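Local coordinates for protein probable glutathione S-transferase (Pseudomonas aeruginosa, PDB 6JWK) that probably isomerises maleylpyruvate in a glutathione-dependent reaction, as a zeta-class member of the glutathione S-transferase superfamily, at residues F6-I17 with F200-Y211. Sequence-based numbering, arbitrary orientation.
Sequences FFNSSTSYRVRI and FQRASPERQPDY. With SO4 (sulfate ion), chain I.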
loop_
_atom_site.group_PDB
_atom_site.type_symbol
_atom_site.label_atom_id
_atom_site.label_comp_id
_atom_site.label_asym_id
_atom_site.label_seq_id
_atom_site.Cartn_x
_atom_site.Cartn_y
_atom_site.Cartn_z
ATOM N N PHE B 6 6.864 10.382 -14.852
ATOM C CA PHE B 6 6.649 9.947 -16.255
ATOM C C PHE B 6 5.148 10.078 -16.551
ATOM O O PHE B 6 4.277 9.698 -15.666
ATOM C CB PHE B 6 7.220 8.532 -16.448
ATOM C CG PHE B 6 6.899 7.885 -17.773
ATOM C CD1 PHE B 6 7.445 8.379 -18.959
ATOM C CD2 PHE B 6 6.083 6.760 -17.839
ATOM C CE1 PHE B 6 7.167 7.768 -20.180
ATOM C CE2 PHE B 6 5.778 6.172 -19.061
ATOM C CZ PHE B 6 6.333 6.666 -20.227
ATOM N N PHE B 7 4.807 10.582 -17.746
ATOM C CA PHE B 7 3.394 10.926 -18.096
ATOM C C PHE B 7 2.499 9.696 -17.923
ATOM O O PHE B 7 1.369 9.828 -17.419
ATOM C CB PHE B 7 3.260 11.582 -19.476
ATOM C CG PHE B 7 3.489 10.663 -20.638
ATOM C CD1 PHE B 7 2.457 9.896 -21.135
ATOM C CD2 PHE B 7 4.743 10.547 -21.207
ATOM C CE1 PHE B 7 2.675 9.034 -22.194
ATOM C CE2 PHE B 7 4.948 9.716 -22.293
ATOM C CZ PHE B 7 3.919 8.947 -22.769
ATOM N N ASN B 8 3.000 8.521 -18.257
ATOM C CA ASN B 8 2.175 7.290 -18.330
ATOM C C ASN B 8 2.278 6.439 -17.057
ATOM O O ASN B 8 1.664 5.342 -17.037
ATOM C CB ASN B 8 2.583 6.443 -19.533
ATOM C CG ASN B 8 1.360 6.168 -20.373
ATOM O OD1 ASN B 8 0.653 7.106 -20.745
ATOM N ND2 ASN B 8 1.072 4.899 -20.608
ATOM N N SER B 9 3.032 6.884 -16.052
ATOM C CA SER B 9 3.151 6.160 -14.761
ATOM C C SER B 9 1.931 6.468 -13.887
ATOM O O SER B 9 1.742 7.673 -13.546
ATOM C CB SER B 9 4.427 6.543 -14.080
ATOM O OG SER B 9 4.306 6.370 -12.691
ATOM N N SER B 10 1.162 5.458 -13.487
ATOM C CA SER B 10 -0.022 5.646 -12.609
ATOM C C SER B 10 0.387 6.255 -11.269
ATOM O O SER B 10 -0.342 7.107 -10.748
ATOM C CB SER B 10 -0.765 4.371 -12.367
ATOM O OG SER B 10 -1.372 3.956 -13.543
ATOM N N THR B 11 1.506 5.822 -10.702
ATOM C CA THR B 11 1.923 6.291 -9.361
ATOM C C THR B 11 2.355 7.752 -9.517
ATOM O O THR B 11 2.116 8.536 -8.586
ATOM C CB THR B 11 2.986 5.362 -8.733
ATOM O OG1 THR B 11 4.035 5.242 -9.701
ATOM C CG2 THR B 11 2.420 3.997 -8.407
ATOM N N SER B 12 2.963 8.124 -10.634
ATOM C CA SER B 12 3.294 9.558 -10.906
ATOM C C SER B 12 1.992 10.375 -10.964
ATOM O O SER B 12 1.919 11.464 -10.400
ATOM C CB SER B 12 4.075 9.730 -12.192
ATOM O OG SER B 12 5.336 9.084 -12.115
ATOM N N TYR B 13 1.011 9.853 -11.679
ATOM C CA TYR B 13 -0.306 10.519 -11.848
ATOM C C TYR B 13 -0.891 10.816 -10.445
ATOM O O TYR B 13 -1.371 11.942 -10.212
ATOM C CB TYR B 13 -1.158 9.630 -12.753
ATOM C CG TYR B 13 -2.466 10.221 -13.222
ATOM C CD1 TYR B 13 -2.810 11.550 -12.991
ATOM C CD2 TYR B 13 -3.329 9.452 -13.997
ATOM C CE1 TYR B 13 -4.020 12.071 -13.441
ATOM C CE2 TYR B 13 -4.539 9.967 -14.458
ATOM C CZ TYR B 13 -4.878 11.282 -14.186
ATOM O OH TYR B 13 -6.059 11.774 -14.660
ATOM N N ARG B 14 -0.887 9.837 -9.533
ATOM C CA ARG B 14 -1.417 10.002 -8.144
ATOM C C ARG B 14 -0.807 11.262 -7.526
ATOM O O ARG B 14 -1.504 12.029 -6.943
ATOM C CB ARG B 14 -1.056 8.837 -7.204
ATOM C CG ARG B 14 -1.660 7.491 -7.571
ATOM C CD ARG B 14 -1.136 6.461 -6.614
ATOM N NE ARG B 14 -1.566 5.148 -7.002
ATOM C CZ ARG B 14 -1.124 4.036 -6.480
ATOM N NH1 ARG B 14 -0.161 4.081 -5.573
ATOM N NH2 ARG B 14 -1.604 2.876 -6.898
ATOM N N VAL B 15 0.503 11.434 -7.637
ATOM C CA VAL B 15 1.200 12.556 -6.953
ATOM C C VAL B 15 1.039 13.860 -7.718
ATOM O O VAL B 15 0.989 14.944 -7.059
ATOM C CB VAL B 15 2.691 12.213 -6.749
ATOM C CG1 VAL B 15 3.410 13.349 -6.058
ATOM C CG2 VAL B 15 2.844 10.915 -5.943
ATOM N N ARG B 16 0.976 13.827 -9.046
ATOM C CA ARG B 16 0.647 15.047 -9.842
ATOM C C ARG B 16 -0.747 15.554 -9.448
ATOM O O ARG B 16 -0.940 16.779 -9.335
ATOM C CB ARG B 16 0.704 14.808 -11.344
ATOM C CG ARG B 16 2.109 14.566 -11.883
ATOM C CD ARG B 16 2.183 14.643 -13.396
ATOM N NE ARG B 16 1.158 13.860 -14.091
ATOM C CZ ARG B 16 1.275 12.617 -14.530
ATOM N NH1 ARG B 16 2.413 11.956 -14.399
ATOM N NH2 ARG B 16 0.246 12.048 -15.156
ATOM N N ILE B 17 -1.700 14.671 -9.183
ATOM C CA ILE B 17 -3.036 15.165 -8.717
ATOM C C ILE B 17 -2.862 15.820 -7.346
ATOM O O ILE B 17 -3.402 16.944 -7.120
ATOM C CB ILE B 17 -4.025 13.996 -8.656
ATOM C CG1 ILE B 17 -4.285 13.406 -10.044
ATOM C CG2 ILE B 17 -5.317 14.376 -7.955
ATOM C CD1 ILE B 17 -5.004 12.049 -9.989
ATOM N N PHE B 200 -7.257 18.224 -11.716
ATOM C CA PHE B 200 -7.121 16.875 -12.314
ATOM C C PHE B 200 -6.738 16.964 -13.792
ATOM O O PHE B 200 -5.923 16.119 -14.309
ATOM C CB PHE B 200 -8.409 16.095 -12.116
ATOM C CG PHE B 200 -8.545 15.549 -10.728
ATOM C CD1 PHE B 200 -9.028 16.342 -9.702
ATOM C CD2 PHE B 200 -8.253 14.211 -10.481
ATOM C CE1 PHE B 200 -9.174 15.804 -8.426
ATOM C CE2 PHE B 200 -8.419 13.682 -9.218
ATOM C CZ PHE B 200 -8.835 14.480 -8.184
ATOM N N GLN B 201 -7.361 17.893 -14.510
ATOM C CA GLN B 201 -7.046 18.072 -15.950
ATOM C C GLN B 201 -5.554 18.434 -16.121
ATOM O O GLN B 201 -4.924 17.814 -16.978
ATOM C CB GLN B 201 -7.937 19.149 -16.564
ATOM C CG GLN B 201 -9.415 18.787 -16.622
ATOM C CD GLN B 201 -10.302 20.012 -16.724
ATOM O OE1 GLN B 201 -9.852 21.156 -16.727
ATOM N NE2 GLN B 201 -11.592 19.789 -16.694
ATOM N N ARG B 202 -5.000 19.325 -15.283
ATOM C CA ARG B 202 -3.545 19.671 -15.331
ATOM C C ARG B 202 -2.689 18.428 -15.082
ATOM O O ARG B 202 -1.600 18.283 -15.728
ATOM C CB ARG B 202 -3.184 20.697 -14.260
ATOM C CG ARG B 202 -3.726 22.085 -14.540
ATOM C CD ARG B 202 -3.729 22.899 -13.255
ATOM N NE ARG B 202 -2.379 23.324 -12.977
ATOM C CZ ARG B 202 -1.845 24.462 -13.429
ATOM N NH1 ARG B 202 -0.583 24.767 -13.150
ATOM N NH2 ARG B 202 -2.576 25.309 -14.142
ATOM N N ALA B 203 -3.109 17.585 -14.127
ATOM C CA ALA B 203 -2.341 16.404 -13.681
ATOM C C ALA B 203 -2.419 15.289 -14.720
ATOM O O ALA B 203 -1.612 14.370 -14.684
ATOM C CB ALA B 203 -2.837 15.961 -12.323
ATOM N N SER B 204 -3.402 15.318 -15.603
ATOM C CA SER B 204 -3.677 14.170 -16.497
ATOM C C SER B 204 -2.434 13.872 -17.340
ATOM O O SER B 204 -1.692 14.758 -17.736
ATOM C CB SER B 204 -4.920 14.458 -17.379
ATOM O OG SER B 204 -4.646 15.520 -18.294
ATOM N N PRO B 205 -2.206 12.603 -17.702
ATOM C CA PRO B 205 -1.146 12.237 -18.639
ATOM C C PRO B 205 -1.143 13.067 -19.935
ATOM O O PRO B 205 -0.066 13.555 -20.376
ATOM C CB PRO B 205 -1.469 10.756 -18.954
ATOM C CG PRO B 205 -2.191 10.253 -17.719
ATOM C CD PRO B 205 -2.977 11.446 -17.235
ATOM N N GLU B 206 -2.345 13.303 -20.478
ATOM C CA GLU B 206 -2.533 13.886 -21.830
ATOM C C GLU B 206 -2.100 15.348 -21.824
ATOM O O GLU B 206 -1.827 15.870 -22.926
ATOM C CB GLU B 206 -3.985 13.739 -22.311
ATOM C CG GLU B 206 -4.441 12.295 -22.432
ATOM C CD GLU B 206 -5.136 11.681 -21.223
ATOM O OE1 GLU B 206 -4.875 12.110 -20.092
ATOM O OE2 GLU B 206 -5.960 10.775 -21.433
ATOM N N ARG B 207 -2.007 15.975 -20.650
ATOM C CA ARG B 207 -1.646 17.393 -20.533
ATOM C C ARG B 207 -0.187 17.529 -20.067
ATOM O O ARG B 207 0.226 18.640 -19.759
ATOM C CB ARG B 207 -2.663 18.096 -19.635
ATOM C CG ARG B 207 -4.079 18.199 -20.227
ATOM C CD ARG B 207 -4.158 19.002 -21.542
ATOM N NE ARG B 207 -3.817 20.406 -21.286
ATOM C CZ ARG B 207 -3.206 21.232 -22.138
ATOM N NH1 ARG B 207 -2.907 20.872 -23.376
ATOM N NH2 ARG B 207 -2.926 22.446 -21.762
ATOM N N GLN B 208 0.556 16.442 -19.952
ATOM C CA GLN B 208 1.965 16.545 -19.487
ATOM C C GLN B 208 2.830 17.085 -20.633
ATOM O O GLN B 208 2.586 16.781 -21.796
ATOM C CB GLN B 208 2.453 15.196 -18.960
ATOM C CG GLN B 208 1.688 14.766 -17.699
ATOM C CD GLN B 208 1.747 15.864 -16.656
ATOM O OE1 GLN B 208 2.842 16.278 -16.271
ATOM N NE2 GLN B 208 0.588 16.348 -16.191
ATOM N N PRO B 209 3.868 17.884 -20.324
ATOM C CA PRO B 209 4.887 18.265 -21.319
ATOM C C PRO B 209 5.527 17.080 -22.061
ATOM O O PRO B 209 5.793 17.218 -23.200
ATOM C CB PRO B 209 5.951 18.960 -20.462
ATOM C CG PRO B 209 5.154 19.524 -19.284
ATOM C CD PRO B 209 4.132 18.442 -18.981
ATOM N N ASP B 210 5.710 15.931 -21.412
ATOM C CA ASP B 210 6.360 14.740 -22.025
ATOM C C ASP B 210 5.331 13.877 -22.769
ATOM O O ASP B 210 5.689 12.740 -23.156
ATOM C CB ASP B 210 7.173 13.938 -20.994
ATOM C CG ASP B 210 6.397 13.478 -19.769
ATOM O OD1 ASP B 210 5.514 14.248 -19.323
ATOM O OD2 ASP B 210 6.693 12.350 -19.257
ATOM N N TYR B 211 4.088 14.339 -22.968
ATOM C CA TYR B 211 3.066 13.499 -23.653
ATOM C C TYR B 211 3.162 13.654 -25.185
ATOM O O TYR B 211 3.091 14.802 -25.626
ATOM C CB TYR B 211 1.650 13.860 -23.191
ATOM C CG TYR B 211 0.586 12.991 -23.807
ATOM C CD1 TYR B 211 0.370 11.699 -23.379
ATOM C CD2 TYR B 211 -0.244 13.493 -24.790
ATOM C CE1 TYR B 211 -0.637 10.914 -23.917
ATOM C CE2 TYR B 211 -1.233 12.713 -25.365
ATOM C CZ TYR B 211 -1.445 11.431 -24.923
ATOM O OH TYR B 211 -2.436 10.693 -25.489
HETATM S S SO4 I . 3.025 2.163 -13.308
HETATM O O1 SO4 I . 2.987 2.844 -12.048
HETATM O O2 SO4 I . 3.202 0.758 -13.136
HETATM O O3 SO4 I . 1.792 2.328 -14.053
HETATM O O4 SO4 I . 4.131 2.692 -14.051
#
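Arg-16 turns its guanidinium side-on to the C-terminal end of helix 198-203 and grips the carbonyl of Ala-203 with two nitrogens: NE lies 2.9 Å and NH2 3.0 Å from Ala-203 O, which sits in the guanidinium plane. A bend at chi3 (-49°) folds the arginine back along its own helix, between Tyr-13 CA on one face and the Gln-208 side chain on the other. The Gln-208 amide stacks there, its plane 28° from the guanidinium, and is held by a bond from NE2 to Ser-204 O (3.2 Å). Weak bonds from Arg-16 to the carbonyls of Phe-6 and Phe-7 tie the loop before helix 10-22 to the same group. A second polar link joins Phe-7 N to the syn side of Asp-210 OD2 (3.0 Å).

The apolar part is built around four rings. Tyr-211 and Phe-7 form an offset edge-to-face pair, the edge of Tyr-211 toward the face of Phe-7, with Tyr-211 CD1 3.6 Å from Phe-7 CD1 and the planes at 88°. Pro-205 CD packs over one face of Tyr-13, 3.6 Å from the ring centroid, a CH-pi contact. Ile-17 CG2, anti to its own backbone N, lies likewise over the Phe-200 ring, 3.8 Å from its centroid, while CG1 meets Ala-203 CB.

At the N-terminal end of helix 10-22, Ser-9 occupies the N-cap position, and Ser-10 N binds a sulfate, probably from the crystallisation liquor, that His-105 also holds. The contact thus fastens the first helix of the thioredoxin-like domain to the last helix of the C-terminal domain and the tail that follows it: strand 2-5 meets Arg-16 through Leu-3, and helix 162-176 touches Tyr-13, Ile-17 and Phe-200.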